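Local coordinates for 2-oxoglutarate (2OG) and Fe(II)-dependent oxygenase superfamily protein (Arabidopsis thaliana, PDB 6KWB) that probably oxidises the auxin indole-3-acetic acid irreversibly to inactive 2-oxoindole-3-acetic acid, using 2-oxoglutarate as co-substrate, at residues 153-158 / 235-240; 175-180 / 207-212; 220-225 / 259-264. All coordinates share one frame; numbering follows the deposited sequence.

Interaction 1 of 3, residues 153-158 / 235-240. With AKG (2-oxoglutaric acid), chain E.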
loop_
_atom_site.group_PDB
_atom_site.type_symbol
_atom_site.label_atom_id
_atom_site.label_comp_id
_atom_site.label_asym_id
_atom_site.label_seq_id
_atom_site.Cartn_x
_atom_site.Cartn_y
_atom_site.Cartn_z
ATOM N N LYS A 153 13.078 2.027 3.224
ATOM C CA LYS A 153 14.035 1.809 4.314
ATOM C C LYS A 153 14.071 2.960 5.304
ATOM O O LYS A 153 14.515 4.055 4.966
ATOM C CB LYS A 153 15.438 1.611 3.769
ATOM C CG LYS A 153 16.461 1.285 4.835
ATOM C CD LYS A 153 17.852 1.147 4.212
ATOM C CE LYS A 153 18.940 0.977 5.248
ATOM N NZ LYS A 153 20.213 0.768 4.526
ATOM N N TYR A 154 13.628 2.709 6.528
ATOM C CA TYR A 154 13.643 3.737 7.558
ATOM C C TYR A 154 14.848 3.631 8.482
ATOM O O TYR A 154 15.095 2.588 9.079
ATOM C CB TYR A 154 12.375 3.651 8.388
ATOM C CG TYR A 154 11.160 3.882 7.564
ATOM C CD1 TYR A 154 10.672 5.165 7.342
ATOM C CD2 TYR A 154 10.531 2.818 6.937
ATOM C CE1 TYR A 154 9.547 5.368 6.551
ATOM C CE2 TYR A 154 9.429 3.010 6.145
ATOM C CZ TYR A 154 8.932 4.279 5.957
ATOM O OH TYR A 154 7.824 4.424 5.166
ATOM N N HIS A 155 15.590 4.725 8.590
ATOM C CA HIS A 155 16.743 4.802 9.476
ATOM C C HIS A 155 16.463 5.648 10.720
ATOM O O HIS A 155 16.559 6.872 10.666
ATOM C CB HIS A 155 17.944 5.385 8.735
ATOM C CG HIS A 155 19.200 5.385 9.551
ATOM N ND1 HIS A 155 20.000 4.272 9.698
ATOM C CD2 HIS A 155 19.778 6.363 10.291
ATOM C CE1 HIS A 155 21.024 4.569 10.480
ATOM N NE2 HIS A 155 20.911 5.831 10.853
ATOM N N PHE A 156 16.138 5.007 11.839
ATOM C CA PHE A 156 15.863 5.765 13.072
ATOM C C PHE A 156 17.068 5.753 14.016
ATOM O O PHE A 156 17.532 4.680 14.418
ATOM C CB PHE A 156 14.632 5.210 13.795
ATOM C CG PHE A 156 13.364 5.356 13.016
ATOM C CD1 PHE A 156 13.111 6.510 12.298
ATOM C CD2 PHE A 156 12.427 4.341 12.996
ATOM C CE1 PHE A 156 11.946 6.650 11.568
ATOM C CE2 PHE A 156 11.257 4.478 12.273
ATOM C CZ PHE A 156 11.015 5.639 11.559
ATOM N N LYS A 157 17.534 6.930 14.431
ATOM C CA LYS A 157 18.670 6.989 15.357
ATOM C C LYS A 157 18.178 7.371 16.745
ATOM O O LYS A 157 16.982 7.680 16.895
ATOM C CB LYS A 157 19.696 8.018 14.870
ATOM C CG LYS A 157 19.896 8.050 13.390
ATOM C CD LYS A 157 20.977 9.035 13.029
ATOM C CE LYS A 157 20.532 9.918 11.877
ATOM N NZ LYS A 157 21.587 10.899 11.516
ATOM N N PRO A 158 19.074 7.345 17.768
ATOM C CA PRO A 158 18.550 7.475 19.132
ATOM C C PRO A 158 17.855 8.815 19.294
ATOM O O PRO A 158 16.911 8.962 20.069
ATOM C CB PRO A 158 19.802 7.377 19.998
ATOM C CG PRO A 158 20.701 6.499 19.214
ATOM C CD PRO A 158 20.489 6.921 17.792
ATOM N N ALA A 235 15.202 3.083 18.024
ATOM C CA ALA A 235 16.214 3.477 17.049
ATOM C C ALA A 235 16.842 2.264 16.379
ATOM O O ALA A 235 17.953 1.865 16.713
ATOM C CB ALA A 235 17.283 4.326 17.700
ATOM N N THR A 236 16.105 1.671 15.448
ATOM C CA THR A 236 16.585 0.525 14.695
ATOM C C THR A 236 16.361 0.790 13.203
ATOM O O THR A 236 15.845 1.849 12.820
ATOM C CB THR A 236 15.854 -0.763 15.106
ATOM O OG1 THR A 236 16.317 -1.864 14.317
ATOM C CG2 THR A 236 14.368 -0.590 14.899
ATOM N N MET A 237 16.786 -0.150 12.363
ATOM C CA MET A 237 16.489 -0.094 10.942
ATOM C C MET A 237 15.084 -0.667 10.692
ATOM O O MET A 237 14.583 -1.482 11.477
ATOM C CB MET A 237 17.540 -0.847 10.141
ATOM C CG MET A 237 17.877 -0.173 8.839
ATOM S SD MET A 237 18.981 1.226 9.072
ATOM C CE MET A 237 20.556 0.399 8.817
ATOM N N ARG A 238 14.448 -0.267 9.596
ATOM C CA ARG A 238 13.075 -0.685 9.373
ATOM C C ARG A 238 12.728 -0.748 7.879
ATOM O O ARG A 238 13.052 0.151 7.104
ATOM C CB ARG A 238 12.144 0.272 10.110
ATOM C CG ARG A 238 10.702 -0.137 10.198
ATOM C CD ARG A 238 9.908 0.963 10.917
ATOM N NE ARG A 238 8.591 0.468 11.288
ATOM C CZ ARG A 238 7.497 0.572 10.541
ATOM N NH1 ARG A 238 7.539 1.162 9.352
ATOM N NH2 ARG A 238 6.351 0.071 10.986
ATOM N N TYR A 239 12.099 -1.839 7.472
ATOM C CA TYR A 239 11.816 -2.059 6.072
ATOM C C TYR A 239 10.304 -2.257 5.874
ATOM O O TYR A 239 9.643 -2.834 6.716
ATOM C CB TYR A 239 12.596 -3.267 5.584
ATOM C CG TYR A 239 14.088 -3.044 5.586
ATOM C CD1 TYR A 239 14.716 -2.409 4.523
ATOM C CD2 TYR A 239 14.874 -3.462 6.669
ATOM C CE1 TYR A 239 16.079 -2.197 4.525
ATOM C CE2 TYR A 239 16.244 -3.253 6.680
ATOM C CZ TYR A 239 16.845 -2.616 5.604
ATOM O OH TYR A 239 18.213 -2.394 5.595
ATOM N N SER A 240 9.739 -1.736 4.796
ATOM C CA SER A 240 8.329 -1.989 4.512
ATOM C C SER A 240 8.137 -2.031 3.009
ATOM O O SER A 240 8.881 -1.407 2.251
ATOM C CB SER A 240 7.429 -0.940 5.121
ATOM O OG SER A 240 7.374 0.160 4.244
HETATM C C1 AKG E . 3.894 4.083 2.240
HETATM O O1 AKG E . 4.856 3.590 1.584
HETATM O O2 AKG E . 3.039 4.836 1.689
HETATM C C2 AKG E . 3.760 3.779 3.716
HETATM O O5 AKG E . 2.906 4.388 4.362
HETATM C C3 AKG E . 4.700 2.737 4.327
HETATM C C4 AKG E . 4.357 2.389 5.772
HETATM C C5 AKG E . 5.580 1.845 6.490
HETATM O O3 AKG E . 5.492 1.233 7.602
HETATM O O4 AKG E . 6.709 2.021 5.961
#

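Interaction 2 of 3, residues 175-180 / 207-212. With AKG (2-oxoglutaric acid), chain E.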
loop_
_atom_site.group_PDB
_atom_site.type_symbol
_atom_site.label_atom_id
_atom_site.label_comp_id
_atom_site.label_asym_id
_atom_site.label_seq_id
_atom_site.Cartn_x
_atom_site.Cartn_y
_atom_site.Cartn_z
ATOM N N LEU A 175 -6.104 2.183 -3.370
ATOM C CA LEU A 175 -5.911 1.120 -2.409
ATOM C C LEU A 175 -4.434 0.823 -2.185
ATOM O O LEU A 175 -3.673 0.752 -3.137
ATOM C CB LEU A 175 -6.638 -0.120 -2.928
ATOM C CG LEU A 175 -6.723 -1.438 -2.187
ATOM C CD1 LEU A 175 -7.921 -2.172 -2.782
ATOM C CD2 LEU A 175 -5.463 -2.213 -2.457
ATOM N N THR A 176 -4.036 0.603 -0.945
ATOM C CA THR A 176 -2.650 0.257 -0.668
ATOM C C THR A 176 -2.550 -1.050 0.107
ATOM O O THR A 176 -3.275 -1.254 1.083
ATOM C CB THR A 176 -1.927 1.342 0.163
ATOM O OG1 THR A 176 -1.974 2.590 -0.526
ATOM C CG2 THR A 176 -0.453 0.939 0.429
ATOM N N ILE A 177 -1.644 -1.917 -0.327
ATOM C CA ILE A 177 -1.307 -3.131 0.397
ATOM C C ILE A 177 0.095 -2.975 0.988
ATOM O O ILE A 177 1.073 -2.755 0.281
ATOM C CB ILE A 177 -1.362 -4.360 -0.531
ATOM C CG1 ILE A 177 -2.751 -4.462 -1.172
ATOM C CG2 ILE A 177 -0.937 -5.643 0.223
ATOM C CD1 ILE A 177 -2.903 -5.600 -2.119
ATOM N N LEU A 178 0.192 -3.087 2.294
ATOM C CA LEU A 178 1.445 -2.801 2.956
ATOM C C LEU A 178 1.969 -4.044 3.611
ATOM O O LEU A 178 1.272 -4.695 4.378
ATOM C CB LEU A 178 1.268 -1.693 3.990
ATOM C CG LEU A 178 2.482 -1.406 4.851
ATOM C CD1 LEU A 178 3.534 -0.691 4.012
ATOM C CD2 LEU A 178 2.082 -0.582 6.062
ATOM N N GLN A 179 3.197 -4.397 3.298
ATOM C CA GLN A 179 3.861 -5.443 4.054
ATOM C C GLN A 179 4.789 -4.732 5.067
ATOM O O GLN A 179 5.860 -4.255 4.739
ATOM C CB GLN A 179 4.580 -6.435 3.108
ATOM C CG GLN A 179 5.311 -7.528 3.814
ATOM C CD GLN A 179 6.013 -8.519 2.884
ATOM O OE1 GLN A 179 5.706 -8.639 1.699
ATOM N NE2 GLN A 179 7.025 -9.162 3.411
ATOM N N ASP A 180 4.332 -4.616 6.303
ATOM C CA ASP A 180 5.047 -3.829 7.302
ATOM C C ASP A 180 6.278 -4.564 7.760
ATOM O O ASP A 180 6.637 -5.600 7.209
ATOM C CB ASP A 180 4.182 -3.515 8.522
ATOM C CG ASP A 180 4.523 -2.159 9.160
ATOM O OD1 ASP A 180 5.569 -1.565 8.809
ATOM O OD2 ASP A 180 3.789 -1.728 10.084
ATOM N N LEU A 207 -1.208 -8.837 6.074
ATOM C CA LEU A 207 -0.949 -7.681 5.217
ATOM C C LEU A 207 -1.893 -6.546 5.632
ATOM O O LEU A 207 -3.066 -6.779 5.982
ATOM C CB LEU A 207 -1.153 -8.042 3.749
ATOM C CG LEU A 207 -0.073 -8.992 3.222
ATOM C CD1 LEU A 207 -0.399 -9.523 1.826
ATOM C CD2 LEU A 207 1.297 -8.345 3.287
ATOM N N ALA A 208 -1.397 -5.318 5.592
ATOM C CA ALA A 208 -2.210 -4.156 5.960
ATOM C C ALA A 208 -2.771 -3.498 4.711
ATOM O O ALA A 208 -2.068 -3.346 3.706
ATOM C CB ALA A 208 -1.408 -3.189 6.744
ATOM N N ILE A 209 -4.049 -3.145 4.763
ATOM C CA ILE A 209 -4.705 -2.525 3.631
ATOM C C ILE A 209 -5.210 -1.170 4.018
ATOM O O ILE A 209 -5.828 -1.043 5.060
ATOM C CB ILE A 209 -5.897 -3.374 3.149
ATOM C CG1 ILE A 209 -5.461 -4.836 2.963
ATOM C CG2 ILE A 209 -6.563 -2.746 1.913
ATOM C CD1 ILE A 209 -4.465 -5.045 1.900
ATOM N N ASN A 210 -4.951 -0.141 3.222
ATOM C CA ASN A 210 -5.648 1.112 3.490
ATOM C C ASN A 210 -6.103 1.756 2.211
ATOM O O ASN A 210 -5.598 1.467 1.110
ATOM C CB ASN A 210 -4.837 2.094 4.330
ATOM C CG ASN A 210 -3.524 2.384 3.739
ATOM O OD1 ASN A 210 -3.433 2.993 2.674
ATOM N ND2 ASN A 210 -2.479 1.942 4.409
ATOM N N LEU A 211 -7.054 2.660 2.388
ATOM C CA LEU A 211 -7.720 3.284 1.280
ATOM C C LEU A 211 -7.138 4.658 1.103
ATOM O O LEU A 211 -6.798 5.294 2.079
ATOM C CB LEU A 211 -9.228 3.340 1.557
ATOM C CG LEU A 211 -10.031 2.044 1.420
ATOM C CD1 LEU A 211 -9.889 1.429 0.026
ATOM C CD2 LEU A 211 -9.626 1.031 2.466
ATOM N N GLY A 212 -6.992 5.105 -0.138
ATOM C CA GLY A 212 -6.480 6.437 -0.387
ATOM C C GLY A 212 -7.508 7.380 -0.986
ATOM O O GLY A 212 -8.702 7.040 -1.158
HETATM C C1 AKG E . 3.894 4.083 2.240
HETATM O O1 AKG E . 4.856 3.590 1.584
HETATM O O2 AKG E . 3.039 4.836 1.689
HETATM C C2 AKG E . 3.760 3.779 3.716
HETATM O O5 AKG E . 2.906 4.388 4.362
HETATM C C3 AKG E . 4.700 2.737 4.327
HETATM C C4 AKG E . 4.357 2.389 5.772
HETATM C C5 AKG E . 5.580 1.845 6.490
HETATM O O3 AKG E . 5.492 1.233 7.602
HETATM O O4 AKG E . 6.709 2.021 5.961
#

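Interaction 3 of 3, residues 220-225 / 259-264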
loop_
_atom_site.group_PDB
_atom_site.type_symbol
_atom_site.label_atom_id
_atom_site.label_comp_id
_atom_site.label_asym_id
_atom_site.label_seq_id
_atom_site.Cartn_x
_atom_site.Cartn_y
_atom_site.Cartn_z
ATOM N N ASN A 220 -17.698 8.660 -3.782
ATOM C CA ASN A 220 -18.361 9.923 -3.455
ATOM C C ASN A 220 -18.339 10.191 -1.951
ATOM O O ASN A 220 -19.295 10.679 -1.374
ATOM C CB ASN A 220 -19.793 9.920 -3.986
ATOM C CG ASN A 220 -20.380 11.316 -4.116
ATOM O OD1 ASN A 220 -19.658 12.293 -4.257
ATOM N ND2 ASN A 220 -21.706 11.407 -4.102
ATOM N N GLY A 221 -17.221 9.876 -1.313
ATOM C CA GLY A 221 -17.053 10.225 0.084
ATOM C C GLY A 221 -17.432 9.130 1.062
ATOM O O GLY A 221 -17.345 9.329 2.268
ATOM N N ARG A 222 -17.842 7.964 0.578
ATOM C CA ARG A 222 -18.180 6.912 1.528
ATOM C C ARG A 222 -16.953 6.213 2.091
ATOM O O ARG A 222 -16.949 5.828 3.253
ATOM C CB ARG A 222 -19.108 5.870 0.920
ATOM C CG ARG A 222 -20.544 6.324 0.791
ATOM C CD ARG A 222 -21.345 5.183 0.282
ATOM N NE ARG A 222 -22.764 5.455 0.139
ATOM C CZ ARG A 222 -23.267 6.201 -0.834
ATOM N NH1 ARG A 222 -22.459 6.823 -1.692
ATOM N NH2 ARG A 222 -24.578 6.352 -0.929
ATOM N N LEU A 223 -15.937 6.014 1.262
ATOM C CA LEU A 223 -14.726 5.341 1.691
ATOM C C LEU A 223 -13.771 6.321 2.356
ATOM O O LEU A 223 -13.533 7.417 1.846
ATOM C CB LEU A 223 -14.056 4.659 0.484
ATOM C CG LEU A 223 -14.950 3.574 -0.113
ATOM C CD1 LEU A 223 -14.436 3.046 -1.472
ATOM C CD2 LEU A 223 -15.093 2.452 0.878
ATOM N N CYS A 224 -13.199 5.916 3.481
ATOM C CA CYS A 224 -12.327 6.789 4.239
ATOM C C CYS A 224 -10.866 6.747 3.782
ATOM O O CYS A 224 -10.221 5.690 3.809
ATOM C CB CYS A 224 -12.411 6.433 5.717
ATOM S SG CYS A 224 -11.172 7.314 6.668
ATOM N N ASN A 225 -10.334 7.884 3.344
ATOM C CA ASN A 225 -8.902 7.931 3.030
ATOM C C ASN A 225 -8.120 8.191 4.326
ATOM O O ASN A 225 -7.937 9.338 4.751
ATOM C CB ASN A 225 -8.599 8.974 1.945
ATOM C CG ASN A 225 -9.180 10.336 2.266
ATOM O OD1 ASN A 225 -9.930 10.483 3.217
ATOM N ND2 ASN A 225 -8.839 11.335 1.461
ATOM N N PHE A 259 -23.350 6.126 -6.795
ATOM C CA PHE A 259 -22.900 6.741 -5.552
ATOM C C PHE A 259 -23.430 8.173 -5.376
ATOM O O PHE A 259 -23.488 8.680 -4.251
ATOM C CB PHE A 259 -21.375 6.774 -5.494
ATOM C CG PHE A 259 -20.757 5.461 -5.143
ATOM C CD1 PHE A 259 -21.073 4.828 -3.956
ATOM C CD2 PHE A 259 -19.846 4.858 -6.011
ATOM C CE1 PHE A 259 -20.499 3.618 -3.648
ATOM C CE2 PHE A 259 -19.279 3.658 -5.708
ATOM C CZ PHE A 259 -19.595 3.034 -4.535
ATOM N N VAL A 260 -23.766 8.834 -6.487
ATOM C CA VAL A 260 -24.248 10.212 -6.419
ATOM C C VAL A 260 -25.773 10.317 -6.375
ATOM O O VAL A 260 -26.456 10.046 -7.354
ATOM C CB VAL A 260 -23.719 11.028 -7.600
ATOM C CG1 VAL A 260 -23.928 12.511 -7.351
ATOM C CG2 VAL A 260 -22.241 10.741 -7.781
ATOM N N ASP A 261 -26.283 10.791 -5.245
ATOM C CA ASP A 261 -27.716 10.902 -5.009
ATOM C C ASP A 261 -28.061 12.305 -4.562
ATOM O O ASP A 261 -27.227 13.205 -4.633
ATOM C CB ASP A 261 -28.158 9.871 -3.966
ATOM C CG ASP A 261 -27.938 8.440 -4.444
ATOM O OD1 ASP A 261 -28.721 8.007 -5.322
ATOM O OD2 ASP A 261 -26.980 7.759 -3.984
ATOM N N ALA A 262 -29.305 12.509 -4.144
ATOM C CA ALA A 262 -29.698 13.805 -3.608
ATOM C C ALA A 262 -29.257 13.870 -2.139
ATOM O O ALA A 262 -29.251 14.931 -1.524
ATOM C CB ALA A 262 -31.198 14.020 -3.754
ATOM N N GLU A 263 -28.859 12.722 -1.597
ATOM C CA GLU A 263 -28.313 12.633 -0.244
ATOM C C GLU A 263 -26.807 12.448 -0.278
ATOM O O GLU A 263 -26.145 12.378 0.761
ATOM C CB GLU A 263 -28.950 11.479 0.529
ATOM C CG GLU A 263 -30.413 11.694 0.852
ATOM C CD GLU A 263 -31.319 11.514 -0.353
ATOM O OE1 GLU A 263 -30.888 10.868 -1.354
ATOM O OE2 GLU A 263 -32.481 12.015 -0.288
ATOM N N HIS A 264 -26.276 12.328 -1.489
ATOM C CA HIS A 264 -24.839 12.233 -1.689
ATOM C C HIS A 264 -24.520 13.135 -2.865
ATOM O O HIS A 264 -24.303 12.660 -3.982
ATOM C CB HIS A 264 -24.425 10.780 -1.943
ATOM C CG HIS A 264 -24.958 9.828 -0.919
ATOM N ND1 HIS A 264 -26.225 9.287 -1.000
ATOM C CD2 HIS A 264 -24.413 9.342 0.223
ATOM C CE1 HIS A 264 -26.434 8.501 0.041
ATOM N NE2 HIS A 264 -25.349 8.516 0.797
#

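Interaction 1 of 3, residues 153-158 / 235-240
K153 and Y239 lie side by side on neighbouring antiparallel strands, 147-155 and 237-245, in the major sheet of the double-stranded beta-helix (jelly-roll) fold of 2-oxoglutarate oxygenases. With CG opposite its backbone N (chi1 -176°) and the rest extended, the lysine runs alongside Y239 in the same direction, K153 CG meeting the ring obliquely 3.5 Å from Y239 CE1. Lysine suits the place because its long methylene stem can pack against an aromatic ring, with the charge held at its far end; F52 of helix 38-52 touches both residues.

Y154 forms a hydrogen-bonded pair with R238. Y154 N donates to R238 O over 2.7 Å, whereas the return bond from R238 N to Y154 O is weak. Both side chains point to the other face of the sheet, where 2-oxoglutarate binds. There the Y154 hydroxyl and S240 OG each donate to ligand O4; that oxygen crowds the tyrosine ring in the model, so its exact place is doubtful. S240 OG lies at the edge of the Y154 ring.

H155 returns to the K153 face. Its ND1 makes a weak hydrogen bond to M237 SD at 3.3 Å, the sulfur lying at the ring edge; the bent, unbranched methionine also packs against K153 CE.

Past the strand end, F156 N makes a weak hydrogen bond to T236 O, 3.3 Å away, and the F156 ring meets the R238 stem, F156 CE2 being 4.0 Å from R238 CD. From there the buried arginine runs on, extended from CG to NE, to the distal carboxylate of the co-substrate. Arginine suits this site because its several N-H groups can serve two anions: D180 engages NH2 in a salt bridge, while R238 NH1 donates to ligand O3 over 2.7 Å at 168°.

Interaction 2 of 3, residues 175-180 / 207-212
T176 and N210 face each other as a hydrogen-bonded pair, as do L178 and A208 two residues along, so four backbone bonds join the antiparallel strands 175-179 and 207-211. T176 N reaches N210 O over 2.7 Å, and N210 N answers to T176 O at 2.9 Å. L178 N to A208 O (2.7 Å) and A208 N to L178 O (3.0 Å) complete the set. Between these pairs a CA-H...O contact brings I209 CA within 3.2 Å of T176 O.

Apolar packing fills the face bearing I177 and I209. The two isoleucines run side by side in the same direction; I209 CD1 lies 3.6 Å from I177 CG1, and L122 and L126 of helix 106-133 cover this face. Isoleucine suits it, being wholly apolar and, as a beta-branched residue, at ease in a strand; the leucines add apolar bulk. L207 CD2 adds a contact with Q179 CB at 3.8 Å.

The other face looks into the active site. L178 places CG opposite its backbone N (chi1 174°), which brings CD1 against the ligand's methylene carbons, 3.6 Å from ligand C3, while small A208 sits beside L178 CB. T176 OG1, turned beside its own backbone N, is hydrogen-bonded to the metal ligand D171; this second-shell bond may steady that carboxylate.

One face packed under a helix, the other lining the co-substrate and magnesium site of H169, D171 and H228, is the arrangement of the major sheet in the jelly-roll core of iron(II)/2-oxoglutarate oxygenases.

Interaction 3 of 3, residues 220-225 / 259-264
N220 reaches F259 and H264 because its chi1 of -160° sets CG opposite the backbone N and swings the amide toward the 259-264 loop. R222 keeps an extended chain from CG to NE, then turns at chi4 (74°) to lay its guanidinium against H264.

From this position N220 ND2 donates to F259 O at 3.3 Å, with the donor well above the carbonyl plane although the oxygen lies close to the plane of the asparagine amide. A second, weak bond runs from the same nitrogen to H264 O, 2.9 Å away. R222 NH1 adds another weak one to F259 O, also 3.3 Å, so that carbonyl is approached by two donors. An asparagine amide, with two N-H groups on one nitrogen, suits bridging two carbonyls.

The guanidinium of R222 lies flat on one face of the H264 ring, offset toward its rim, centres 3.7 Å apart and planes inclined by 24°. R222 NH1 also comes to the edge of the F259 ring. D261 OD2 stands 4.1 Å from R222 NH2, too far for a salt bridge but probably favourable to the arginine's charge.

N220 is the C-prime residue of the Schellman motif that ends helix 213-218; asparagine suits the position because it tolerates the positive phi there better than most residues. The contact thus fastens this helix end to the loop after strand 237-245: F259 meets W218 of the helix and Y134 edge-to-face, while R222 also touches E24 of helix 12-25.

How the interactions relate
Following the chain from the N terminus, segment 153-158, which runs from the end of strand 147-155 into the following loop, comes first. Segment 175-180 follows and is joined by 207-212, so interaction 2 closes first, wholly within the longer loop that interaction 1 completes at 235-240. Segment 220-225 also falls within that loop, but its partner 259-264 lies beyond it; interactions 1 and 3 therefore cross. Interactions 1 and 2 share the major sheet and the 2-oxoglutarate, and S240 packs on L178 and Q179 between them. Interaction 3 lies on the far side of the chain's centre from interaction 1, yet L211 and G212 pack against C224 and N225, linking it to interaction 2.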